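Local coordinates for putative cell invasion protein with MAC/Perforin domain (Bacteroides thetaiotaomicron VPI-5482, PDB 3KK7) that is of uncharacterised function but belongs to the membrane-attack complex/perforin family and may take part in cell invasion, at residues Ser294-Ile306 against Leu320-Thr334. Residues are numbered along the deposited sequence; the frame is centred on the assembly and turned at random.
Sequences SIKTLGGAYGYSI and LTPWLQSLNDPKTHT
The indole of Trp-323 and the glycine-rich loop that follows strand 288-298 illustrate how one side chain can organise a turn of backbone. Three hydrogen bonds cross here. Trp-323 NE1 donates to Gly-299 O at 2.8 Å, with the oxygen nearly in the indole plane but the N-H standing above the carbonyl plane. One residue on, Gly-300 N reaches Thr-332 O (2.9 Å), and Ala-301 N donates to Ser-326 OG (2.8 Å), a hydroxyl that itself donates to Trp-323 O. A water links Tyr-302 O to Trp-323 N. With CG of Trp-323 trans to the backbone N (chi1 172°), the indole is carried in against Thr-297, its NE1 at Gly-299 O. Trp-323 CA meets Ala-301 O in a C-H...O contact of 3.2 Å.

Apolar contacts fill in the rest. Thr-297 CG2 sits over the five-membered ring, 3.8 Å from its centroid, a CH-pi contact, while Leu-327 CD1 covers the opposite face near the rim. Ile-295 CD1 meets Leu-320 CD2 tip to tip, and Leu-320 CD2 also lies at the edge of the Tyr-304 ring, 3.8 Å from CE2. A leucine at Trp-323 would probably leave Gly-299 O without its donor and Thr-297 CG2 without an aromatic face.

Within the MACPF domain, the contact joins helix 321-326 and the 3-10 segment 330-332 to the end of strand 288-298 and the loop after it, with Leu-272 of strand 271-274 and Ala-222 of strand 220-230 alongside.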
loop_
_atom_site.group_PDB
_atom_site.type_symbol
_atom_site.label_atom_id
_atom_site.label_comp_id
_atom_site.label_asym_id
_atom_site.label_seq_id
_atom_site.Cartn_x
_atom_site.Cartn_y
_atom_site.Cartn_z
ATOM N N SER A 294 18.733 6.175 -21.976
ATOM C CA SER A 294 19.075 4.878 -21.473
ATOM C C SER A 294 17.903 3.967 -21.767
ATOM O O SER A 294 16.764 4.361 -21.591
ATOM C CB SER A 294 19.356 4.949 -19.970
ATOM O OG SER A 294 19.476 3.661 -19.380
ATOM N N ILE A 295 18.172 2.759 -22.242
ATOM C CA ILE A 295 17.098 1.819 -22.479
ATOM C C ILE A 295 17.216 0.581 -21.603
ATOM O O ILE A 295 18.262 0.322 -20.993
ATOM C CB ILE A 295 17.007 1.411 -23.931
ATOM C CG1 ILE A 295 18.266 0.691 -24.380
ATOM C CG2 ILE A 295 16.749 2.605 -24.787
ATOM C CD1 ILE A 295 17.937 -0.327 -25.446
ATOM N N LYS A 296 16.109 -0.140 -21.533
ATOM C CA LYS A 296 16.007 -1.402 -20.819
ATOM C C LYS A 296 14.930 -2.199 -21.504
ATOM O O LYS A 296 13.862 -1.653 -21.788
ATOM C CB LYS A 296 15.609 -1.209 -19.349
ATOM C CG LYS A 296 15.660 -2.551 -18.541
ATOM C CD LYS A 296 15.499 -2.401 -17.006
ATOM C CE LYS A 296 14.071 -2.148 -16.559
ATOM N NZ LYS A 296 13.955 -2.318 -15.078
ATOM N N THR A 297 15.193 -3.476 -21.779
ATOM C CA THR A 297 14.192 -4.337 -22.403
ATOM C C THR A 297 13.625 -5.238 -21.329
ATOM O O THR A 297 14.317 -5.596 -20.376
ATOM C CB THR A 297 14.750 -5.157 -23.568
ATOM O OG1 THR A 297 15.929 -5.850 -23.159
ATOM C CG2 THR A 297 15.083 -4.264 -24.738
ATOM N N LEU A 298 12.340 -5.544 -21.469
ATOM C CA LEU A 298 11.623 -6.412 -20.552
ATOM C C LEU A 298 11.228 -7.637 -21.347
ATOM O O LEU A 298 10.468 -7.516 -22.314
ATOM C CB LEU A 298 10.364 -5.747 -20.027
ATOM C CG LEU A 298 10.531 -4.468 -19.224
ATOM C CD1 LEU A 298 9.180 -4.058 -18.673
ATOM C CD2 LEU A 298 11.497 -4.645 -18.107
ATOM N N GLY A 299 11.754 -8.799 -20.961
ATOM C CA GLY A 299 11.452 -10.048 -21.648
ATOM C C GLY A 299 12.267 -10.204 -22.906
ATOM O O GLY A 299 13.159 -9.414 -23.185
ATOM N N GLY A 300 11.941 -11.237 -23.674
ATOM C CA GLY A 300 12.683 -11.567 -24.900
ATOM C C GLY A 300 14.091 -12.009 -24.584
ATOM O O GLY A 300 14.391 -12.381 -23.454
ATOM N N ALA A 301 14.954 -11.972 -25.592
ATOM C CA ALA A 301 16.353 -12.334 -25.436
ATOM C C ALA A 301 17.122 -11.378 -26.298
ATOM O O ALA A 301 16.520 -10.672 -27.100
ATOM C CB ALA A 301 16.587 -13.753 -25.880
ATOM N N TYR A 302 18.443 -11.339 -26.115
ATOM C CA TYR A 302 19.355 -10.561 -26.972
ATOM C C TYR A 302 19.115 -9.060 -26.845
ATOM O O TYR A 302 19.361 -8.281 -27.773
ATOM C CB TYR A 302 19.263 -11.027 -28.439
ATOM C CG TYR A 302 19.483 -12.519 -28.600
ATOM C CD1 TYR A 302 20.776 -13.066 -28.568
ATOM C CD2 TYR A 302 18.395 -13.396 -28.757
ATOM C CE1 TYR A 302 20.984 -14.454 -28.696
ATOM C CE2 TYR A 302 18.586 -14.784 -28.885
ATOM C CZ TYR A 302 19.883 -15.307 -28.851
ATOM O OH TYR A 302 20.071 -16.676 -28.973
ATOM N N GLY A 303 18.663 -8.661 -25.664
ATOM C CA GLY A 303 18.350 -7.269 -25.391
ATOM C C GLY A 303 19.150 -6.688 -24.246
ATOM O O GLY A 303 20.359 -6.853 -24.170
ATOM N N TYR A 304 18.465 -5.979 -23.357
ATOM C CA TYR A 304 19.144 -5.234 -22.314
ATOM C C TYR A 304 18.353 -5.300 -21.027
ATOM O O TYR A 304 17.623 -4.373 -20.679
ATOM C CB TYR A 304 19.396 -3.794 -22.783
ATOM C CG TYR A 304 20.292 -3.724 -24.011
ATOM C CD1 TYR A 304 21.676 -3.582 -23.884
ATOM C CD2 TYR A 304 19.758 -3.824 -25.288
ATOM C CE1 TYR A 304 22.504 -3.520 -25.000
ATOM C CE2 TYR A 304 20.567 -3.776 -26.403
ATOM C CZ TYR A 304 21.946 -3.620 -26.254
ATOM O OH TYR A 304 22.747 -3.552 -27.372
ATOM N N SER A 305 18.560 -6.400 -20.317
ATOM C CA SER A 305 17.833 -6.719 -19.096
ATOM C C SER A 305 18.090 -5.711 -17.969
ATOM O O SER A 305 17.245 -5.531 -17.088
ATOM C CB SER A 305 18.191 -8.151 -18.630
ATOM O OG SER A 305 19.582 -8.308 -18.357
ATOM N N ILE A 306 19.262 -5.084 -17.999
ATOM C CA ILE A 306 19.676 -4.105 -17.001
ATOM C C ILE A 306 19.736 -2.773 -17.715
ATOM O O ILE A 306 20.294 -2.685 -18.801
ATOM C CB ILE A 306 21.095 -4.433 -16.443
ATOM C CG1 ILE A 306 21.062 -5.785 -15.698
ATOM C CG2 ILE A 306 21.622 -3.287 -15.537
ATOM C CD1 ILE A 306 22.463 -6.423 -15.437
ATOM N N LEU A 320 17.751 -3.054 -31.830
ATOM C CA LEU A 320 16.979 -4.011 -31.054
ATOM C C LEU A 320 16.337 -5.093 -31.946
ATOM O O LEU A 320 15.465 -5.846 -31.485
ATOM C CB LEU A 320 15.924 -3.301 -30.199
ATOM C CG LEU A 320 16.507 -2.374 -29.120
ATOM C CD1 LEU A 320 15.422 -1.472 -28.524
ATOM C CD2 LEU A 320 17.228 -3.176 -28.060
ATOM N N THR A 321 16.776 -5.208 -33.201
ATOM C CA THR A 321 16.119 -6.133 -34.107
ATOM C C THR A 321 16.158 -7.576 -33.584
ATOM O O THR A 321 15.119 -8.196 -33.504
ATOM C CB THR A 321 16.616 -5.997 -35.560
ATOM O OG1 THR A 321 16.370 -4.655 -36.000
ATOM C CG2 THR A 321 15.880 -6.969 -36.487
ATOM N N PRO A 322 17.332 -8.086 -33.164
ATOM C CA PRO A 322 17.367 -9.447 -32.600
ATOM C C PRO A 322 16.428 -9.614 -31.421
ATOM O O PRO A 322 15.740 -10.639 -31.321
ATOM C CB PRO A 322 18.820 -9.617 -32.149
ATOM C CG PRO A 322 19.580 -8.669 -33.015
ATOM C CD PRO A 322 18.668 -7.475 -33.163
ATOM N N TRP A 323 16.402 -8.625 -30.530
ATOM C CA TRP A 323 15.498 -8.688 -29.391
ATOM C C TRP A 323 14.015 -8.719 -29.835
ATOM O O TRP A 323 13.212 -9.499 -29.309
ATOM C CB TRP A 323 15.746 -7.530 -28.426
ATOM C CG TRP A 323 14.739 -7.460 -27.387
ATOM C CD1 TRP A 323 14.696 -8.181 -26.224
ATOM C CD2 TRP A 323 13.577 -6.639 -27.393
ATOM N NE1 TRP A 323 13.574 -7.840 -25.501
ATOM C CE2 TRP A 323 12.877 -6.891 -26.201
ATOM C CE3 TRP A 323 13.077 -5.696 -28.278
ATOM C CZ2 TRP A 323 11.693 -6.248 -25.886
ATOM C CZ3 TRP A 323 11.911 -5.057 -27.967
ATOM C CH2 TRP A 323 11.227 -5.332 -26.775
ATOM N N LEU A 324 13.660 -7.888 -30.808
ATOM C CA LEU A 324 12.289 -7.836 -31.257
ATOM C C LEU A 324 11.887 -9.205 -31.775
ATOM O O LEU A 324 10.830 -9.717 -31.429
ATOM C CB LEU A 324 12.109 -6.780 -32.347
ATOM C CG LEU A 324 10.681 -6.611 -32.884
ATOM C CD1 LEU A 324 9.768 -6.067 -31.803
ATOM C CD2 LEU A 324 10.678 -5.703 -34.098
ATOM N N GLN A 325 12.740 -9.826 -32.578
ATOM C CA GLN A 325 12.376 -11.101 -33.150
ATOM C C GLN A 325 12.542 -12.266 -32.172
ATOM O O GLN A 325 12.087 -13.359 -32.441
ATOM C CB GLN A 325 13.074 -11.332 -34.490
ATOM C CG GLN A 325 14.559 -11.436 -34.458
ATOM C CD GLN A 325 15.175 -11.318 -35.858
ATOM O OE1 GLN A 325 14.721 -10.515 -36.689
ATOM N NE2 GLN A 325 16.219 -12.110 -36.120
ATOM N N SER A 326 13.165 -12.031 -31.027
ATOM C CA SER A 326 13.192 -13.031 -29.978
ATOM C C SER A 326 11.796 -13.162 -29.356
ATOM O O SER A 326 11.475 -14.190 -28.735
ATOM C CB SER A 326 14.176 -12.637 -28.896
ATOM O OG SER A 326 13.590 -11.650 -28.048
ATOM N N LEU A 327 10.975 -12.121 -29.521
ATOM C CA LEU A 327 9.628 -12.092 -28.930
ATOM C C LEU A 327 8.633 -13.020 -29.631
ATOM O O LEU A 327 7.506 -13.187 -29.171
ATOM C CB LEU A 327 9.081 -10.658 -28.892
ATOM C CG LEU A 327 9.846 -9.648 -28.024
ATOM C CD1 LEU A 327 9.225 -8.226 -28.115
ATOM C CD2 LEU A 327 9.923 -10.133 -26.572
ATOM N N ASN A 328 9.054 -13.621 -30.741
ATOM C CA ASN A 328 8.248 -14.626 -31.414
ATOM C C ASN A 328 8.119 -15.898 -30.606
ATOM O O ASN A 328 7.245 -16.710 -30.882
ATOM C CB ASN A 328 8.819 -14.956 -32.792
ATOM C CG ASN A 328 8.713 -13.791 -33.760
ATOM O OD1 ASN A 328 7.665 -13.129 -33.862
ATOM N ND2 ASN A 328 9.796 -13.538 -34.489
ATOM N N ASP A 329 8.990 -16.077 -29.619
ATOM C CA ASP A 329 8.873 -17.188 -28.667
ATOM C C ASP A 329 8.132 -16.696 -27.420
ATOM O O ASP A 329 8.735 -16.084 -26.526
ATOM C CB ASP A 329 10.270 -17.708 -28.284
ATOM C CG ASP A 329 10.225 -18.882 -27.331
ATOM O OD1 ASP A 329 9.108 -19.345 -27.009
ATOM O OD2 ASP A 329 11.315 -19.340 -26.909
ATOM N N PRO A 330 6.833 -17.005 -27.323
ATOM C CA PRO A 330 6.098 -16.488 -26.172
ATOM C C PRO A 330 6.630 -16.980 -24.803
ATOM O O PRO A 330 6.252 -16.433 -23.771
ATOM C CB PRO A 330 4.656 -16.926 -26.444
ATOM C CG PRO A 330 4.765 -18.109 -27.356
ATOM C CD PRO A 330 6.102 -18.069 -28.028
ATOM N N LYS A 331 7.518 -17.971 -24.789
ATOM C CA LYS A 331 8.138 -18.430 -23.546
ATOM C C LYS A 331 8.991 -17.310 -22.926
ATOM O O LYS A 331 9.262 -17.298 -21.720
ATOM C CB LYS A 331 9.009 -19.671 -23.816
ATOM C CG LYS A 331 8.244 -20.899 -24.383
ATOM C CD LYS A 331 9.174 -21.939 -25.022
ATOM C CE LYS A 331 8.382 -22.960 -25.822
ATOM N NZ LYS A 331 9.271 -23.872 -26.580
ATOM N N THR A 332 9.433 -16.374 -23.768
ATOM C CA THR A 332 10.290 -15.293 -23.307
ATOM C C THR A 332 9.502 -14.078 -22.798
ATOM O O THR A 332 10.093 -13.073 -22.401
ATOM C CB THR A 332 11.233 -14.845 -24.415
ATOM O OG1 THR A 332 10.496 -14.156 -25.429
ATOM C CG2 THR A 332 11.946 -16.051 -25.024
ATOM N N HIS A 333 8.181 -14.178 -22.776
ATOM C CA HIS A 333 7.353 -13.043 -22.411
ATOM C C HIS A 333 7.317 -12.830 -20.893
ATOM O O HIS A 333 7.614 -13.740 -20.120
ATOM C CB HIS A 333 5.965 -13.227 -23.004
ATOM C CG HIS A 333 5.956 -13.143 -24.492
ATOM N ND1 HIS A 333 4.795 -13.061 -25.227
ATOM C CD2 HIS A 333 6.976 -13.081 -25.387
ATOM C CE1 HIS A 333 5.101 -12.984 -26.513
ATOM N NE2 HIS A 333 6.417 -12.994 -26.639
ATOM N N THR A 334 7.000 -11.618 -20.466
ATOM C CA THR A 334 6.915 -11.331 -19.043
ATOM C C THR A 334 5.885 -10.230 -18.854
ATOM O O THR A 334 5.249 -9.826 -19.815
ATOM C CB THR A 334 8.290 -10.953 -18.455
ATOM O OG1 THR A 334 8.197 -10.928 -17.025
ATOM C CG2 THR A 334 8.761 -9.588 -18.966
HETATM O O HOH W 1 18.757 -6.553 -29.705
#